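Chorismate synthase (Campylobacter jejuni, PDB 1SQ1) probably uses reduced FMN to eliminate phosphate from 5-enolpyruvylshikimate-3-phosphate, yielding chorismate for aromatic amino acid biosynthesis. Local coordinates at residues D26-G31 against H76-V81; A136-L141 against V339-L344. One frame throughout, in Å; residues are numbered along the deposited sequence.

How the contacts relate
Contacts 1 and 2 lie in adjoining layers of one chorismate synthase subunit, their centres about 11 Å apart and on the same side of the chain's centre. Contact 1 lies in a β-sheet and the loop leaving it; contact 2 joins helix 128-143, which that sheet rests on, to helix 325-346. The interface between them is apolar: I78 CD1 lies 3.9 Å from V137 CG1, I80 CD1 lies 3.8 Å from V137 CG2, and P29 CG is 3.9 Å from L141 CD2. Both contacts also touch the second subunit of the homotetramer, P29 meeting its S349 and L141 its L352. Both lie away from the predicted FMN and NADP sites, although H76 packs on S124 of the third subunit, a predicted FMN ligand.

Contact 1: D26-G31 against H76-V81; sequences DGMPAG and HPIAIV
M28, present as selenomethionine, lays the start of its side chain across the end of I78. Its CB is 4.1 Å from I78 CD1, and CG keeps contact with that same methyl, so the two side chains meet obliquely through one carbon of the isoleucine. Beyond CG the chain bends away: with chi2 at -87° the selenium stands 5.2 Å from I78 CD1, and a second bend at chi3 carries CE on to L141 of helix 128-143. M28 thus touches the strand with its root and the helix with its tip. I78 answers with CG1 beside its own backbone N (chi1 -59°) and an extended chi2, which sends CD1 out to the methionine.

The second pairing is of another kind. D26 and P77 run side by side, and OD1 of the carboxylate lies against the proline ring, 3.5 Å from P77 CD and 3.6 Å from P77 CB, a van der Waals contact of oxygen with ring carbons and not a hydrogen bond. The CA atoms of D26 and P77 are 4.2 Å apart. Next to them I78 bonds through its backbone to I25, and M1 of the third subunit packs on D26. Here the loop following strand 21-26 passes the start of antiparallel strand 78-82, its inner neighbour in one of the two sheets of the β-α-β sandwich characteristic of chorismate synthases.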
loop_
_atom_site.group_PDB
_atom_site.type_symbol
_atom_site.label_atom_id
_atom_site.label_comp_id
_atom_site.label_asym_id
_atom_site.label_seq_id
_atom_site.Cartn_x
_atom_site.Cartn_y
_atom_site.Cartn_z
ATOM N N ASP A 26 13.896 -1.323 3.813
ATOM C CA ASP A 26 13.790 -1.937 2.506
ATOM C C ASP A 26 13.573 -0.813 1.506
ATOM O O ASP A 26 12.902 0.167 1.812
ATOM C CB ASP A 26 12.614 -2.927 2.518
ATOM C CG ASP A 26 12.493 -3.732 1.235
ATOM O OD1 ASP A 26 13.446 -4.448 0.854
ATOM O OD2 ASP A 26 11.426 -3.657 0.599
ATOM N N GLY A 27 14.173 -0.936 0.327
ATOM C CA GLY A 27 13.997 0.082 -0.689
ATOM C C GLY A 27 15.229 0.915 -0.961
ATOM O O GLY A 27 15.239 1.714 -1.899
HETATM N N MSE A 28 16.259 0.738 -0.142
HETATM C CA MSE A 28 17.500 1.482 -0.316
HETATM C C MSE A 28 18.197 1.058 -1.596
HETATM O O MSE A 28 18.345 -0.131 -1.871
HETATM C CB MSE A 28 18.430 1.265 0.877
HETATM C CG MSE A 28 18.078 2.126 2.083
HETATM SE SE MSE A 28 18.892 3.890 2.032
HETATM C CE MSE A 28 17.639 4.848 0.908
ATOM N N PRO A 29 18.618 2.034 -2.414
ATOM C CA PRO A 29 19.296 1.683 -3.665
ATOM C C PRO A 29 20.656 1.047 -3.396
ATOM O O PRO A 29 21.274 1.302 -2.366
ATOM C CB PRO A 29 19.384 3.020 -4.403
ATOM C CG PRO A 29 19.394 4.025 -3.312
ATOM C CD PRO A 29 18.422 3.488 -2.298
ATOM N N ALA A 30 21.114 0.192 -4.303
ATOM C CA ALA A 30 22.402 -0.462 -4.108
ATOM C C ALA A 30 23.531 0.524 -4.392
ATOM O O ALA A 30 23.336 1.573 -5.021
ATOM C CB ALA A 30 22.514 -1.670 -5.008
ATOM N N GLY A 31 24.711 0.192 -3.896
ATOM C CA GLY A 31 25.850 1.056 -4.108
ATOM C C GLY A 31 25.790 2.351 -3.329
ATOM O O GLY A 31 25.737 3.432 -3.915
ATOM N N HIS A 76 19.406 -4.589 -1.063
ATOM C CA HIS A 76 18.437 -5.480 -0.427
ATOM C C HIS A 76 18.105 -4.937 0.963
ATOM O O HIS A 76 18.786 -4.026 1.457
ATOM C CB HIS A 76 19.004 -6.905 -0.294
ATOM C CG HIS A 76 19.286 -7.574 -1.600
ATOM N ND1 HIS A 76 19.236 -8.944 -1.757
ATOM C CD2 HIS A 76 19.625 -7.069 -2.811
ATOM C CE1 HIS A 76 19.530 -9.253 -3.009
ATOM N NE2 HIS A 76 19.770 -8.131 -3.668
ATOM N N PRO A 77 17.054 -5.489 1.610
ATOM C CA PRO A 77 16.653 -5.043 2.947
ATOM C C PRO A 77 17.819 -5.081 3.927
ATOM O O PRO A 77 18.508 -6.091 4.051
ATOM C CB PRO A 77 15.528 -6.011 3.317
ATOM C CG PRO A 77 15.781 -7.190 2.447
ATOM C CD PRO A 77 16.171 -6.570 1.149
ATOM N N ILE A 78 18.027 -3.968 4.618
ATOM C CA ILE A 78 19.119 -3.830 5.572
ATOM C C ILE A 78 18.650 -4.120 6.987
ATOM O O ILE A 78 18.141 -3.237 7.659
ATOM C CB ILE A 78 19.678 -2.397 5.504
ATOM C CG1 ILE A 78 20.156 -2.120 4.082
ATOM C CG2 ILE A 78 20.799 -2.208 6.503
ATOM C CD1 ILE A 78 20.510 -0.697 3.834
ATOM N N ALA A 79 18.812 -5.351 7.451
ATOM C CA ALA A 79 18.369 -5.655 8.805
ATOM C C ALA A 79 19.375 -5.145 9.833
ATOM O O ALA A 79 20.583 -5.153 9.596
ATOM C CB ALA A 79 18.145 -7.152 8.974
ATOM N N ILE A 80 18.865 -4.688 10.972
ATOM C CA ILE A 80 19.710 -4.166 12.039
ATOM C C ILE A 80 19.114 -4.495 13.404
ATOM O O ILE A 80 17.895 -4.465 13.590
ATOM C CB ILE A 80 19.888 -2.629 11.927
ATOM C CG1 ILE A 80 20.547 -2.269 10.585
ATOM C CG2 ILE A 80 20.714 -2.129 13.097
ATOM C CD1 ILE A 80 20.899 -0.789 10.409
ATOM N N VAL A 81 19.982 -4.822 14.354
ATOM C CA VAL A 81 19.545 -5.153 15.703
ATOM C C VAL A 81 20.422 -4.386 16.679
ATOM O O VAL A 81 21.649 -4.380 16.548
ATOM C CB VAL A 81 19.687 -6.663 16.002
ATOM C CG1 VAL A 81 18.945 -7.002 17.285
ATOM C CG2 VAL A 81 19.150 -7.482 14.850
#

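Contact 2: A136-L141 against V339-L344; sequences AVAAML and VLADCL
OD1 of D342 is gripped by two groups, a salt bridge from K229 NZ and a hydrogen bond from T6 N, while OD2 accepts from the backbone nitrogens of R7 and L8. D342 leaves its helix on a side turned away from 136-141, and its buried carboxylate ties helix 325-346 to helix 226-235 and to the loop between strands 3-4 and 9-13. Within its own helix, V339 O accepts from both D342 N and C343 N, the latter at 2.8 Å.

Toward 136-141 the helix presents A341 and L344. A138 and A341 confront each other with their methyls, CB to CB 3.7 Å, and their CA atoms are 5.8 Å apart. The axes of segments 136-141 and 339-344 approach to 8.9 Å at 44°, with these small alanines at the crossing. Both helices belong to the central helical layer of the β-α-β sandwich seen in chorismate synthases, between the two antiparallel sheets. One turn further along each helix, L141 and L344 reach toward each other tip to tip through their CD1 methyls. With chi1 at 179°, CG of L141 swings opposite its own N and brings CD1 across to the partner helix, where it rests 4.2 Å from A341 CB as well. CD2 of L344 flanks the same methyl, 4.1 Å from L141 CD1. L352 and L355 of the second subunit pack on L141 and L344 respectively, and Y359 OH of that subunit is hydrogen-bonded to L344 O.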
loop_
_atom_site.group_PDB
_atom_site.type_symbol
_atom_site.label_atom_id
_atom_site.label_comp_id
_atom_site.label_asym_id
_atom_site.label_seq_id
_atom_site.Cartn_x
_atom_site.Cartn_y
_atom_site.Cartn_z
ATOM N N ALA A 136 19.221 6.886 10.364
ATOM C CA ALA A 136 20.664 6.960 10.122
ATOM C C ALA A 136 20.955 6.449 8.723
ATOM O O ALA A 136 21.552 7.140 7.894
ATOM C CB ALA A 136 21.403 6.102 11.142
ATOM N N VAL A 137 20.531 5.212 8.488
ATOM C CA VAL A 137 20.699 4.564 7.206
ATOM C C VAL A 137 20.162 5.442 6.097
ATOM O O VAL A 137 20.798 5.580 5.065
ATOM C CB VAL A 137 19.949 3.232 7.158
ATOM C CG1 VAL A 137 19.965 2.678 5.752
ATOM C CG2 VAL A 137 20.587 2.255 8.126
ATOM N N ALA A 138 18.999 6.047 6.296
ATOM C CA ALA A 138 18.449 6.872 5.240
ATOM C C ALA A 138 19.280 8.117 5.002
ATOM O O ALA A 138 19.322 8.624 3.887
ATOM C CB ALA A 138 17.008 7.246 5.551
ATOM N N ALA A 139 19.946 8.619 6.039
ATOM C CA ALA A 139 20.768 9.819 5.868
ATOM C C ALA A 139 21.934 9.505 4.936
ATOM O O ALA A 139 22.426 10.387 4.232
ATOM C CB ALA A 139 21.283 10.316 7.204
HETATM N N MSE A 140 22.371 8.248 4.927
HETATM C CA MSE A 140 23.454 7.846 4.056
HETATM C C MSE A 140 23.076 8.104 2.604
HETATM O O MSE A 140 23.894 8.576 1.827
HETATM C CB MSE A 140 23.802 6.377 4.297
HETATM C CG MSE A 140 24.512 6.140 5.626
HETATM SE SE MSE A 140 24.580 4.280 6.164
HETATM C CE MSE A 140 24.198 4.481 8.057
ATOM N N LEU A 141 21.835 7.820 2.229
ATOM C CA LEU A 141 21.400 8.074 0.854
ATOM C C LEU A 141 21.225 9.573 0.630
ATOM O O LEU A 141 21.406 10.060 -0.476
ATOM C CB LEU A 141 20.083 7.338 0.557
ATOM C CG LEU A 141 19.380 7.447 -0.808
ATOM C CD1 LEU A 141 18.430 8.610 -0.829
ATOM C CD2 LEU A 141 20.409 7.570 -1.912
ATOM N N VAL A 339 11.538 10.155 5.648
ATOM C CA VAL A 339 10.623 10.740 4.682
ATOM C C VAL A 339 11.376 11.270 3.456
ATOM O O VAL A 339 11.143 10.804 2.339
ATOM C CB VAL A 339 9.814 11.886 5.306
ATOM C CG1 VAL A 339 8.839 12.446 4.288
ATOM C CG2 VAL A 339 9.072 11.382 6.529
ATOM N N LEU A 340 12.279 12.237 3.653
ATOM C CA LEU A 340 13.030 12.807 2.525
ATOM C C LEU A 340 13.708 11.756 1.646
ATOM O O LEU A 340 13.647 11.845 0.417
ATOM C CB LEU A 340 14.076 13.812 3.010
ATOM C CG LEU A 340 13.511 15.183 3.397
ATOM C CD1 LEU A 340 14.627 16.065 3.888
ATOM C CD2 LEU A 340 12.785 15.813 2.218
ATOM N N ALA A 341 14.343 10.764 2.264
ATOM C CA ALA A 341 15.008 9.720 1.508
ATOM C C ALA A 341 13.959 8.890 0.807
ATOM O O ALA A 341 14.263 8.143 -0.120
ATOM C CB ALA A 341 15.819 8.858 2.426
ATOM N N ASP A 342 12.715 9.005 1.265
ATOM C CA ASP A 342 11.621 8.263 0.647
ATOM C C ASP A 342 11.110 9.038 -0.580
ATOM O O ASP A 342 10.955 8.458 -1.645
ATOM C CB ASP A 342 10.499 8.012 1.676
ATOM C CG ASP A 342 9.351 7.153 1.126
ATOM O OD1 ASP A 342 8.328 7.035 1.838
ATOM O OD2 ASP A 342 9.453 6.603 0.004
ATOM N N CYS A 343 10.883 10.344 -0.450
ATOM C CA CYS A 343 10.405 11.130 -1.592
ATOM C C CYS A 343 11.455 11.160 -2.686
ATOM O O CYS A 343 11.136 11.273 -3.875
ATOM C CB CYS A 343 10.122 12.578 -1.203
ATOM S SG CYS A 343 9.027 12.808 0.197
ATOM N N LEU A 344 12.714 11.075 -2.265
ATOM C CA LEU A 344 13.855 11.111 -3.173
ATOM C C LEU A 344 13.783 9.958 -4.177
ATOM O O LEU A 344 14.111 10.127 -5.355
ATOM C CB LEU A 344 15.151 11.050 -2.348
ATOM C CG LEU A 344 16.458 11.573 -2.939
ATOM C CD1 LEU A 344 17.510 11.669 -1.852
ATOM C CD2 LEU A 344 16.900 10.656 -4.030
#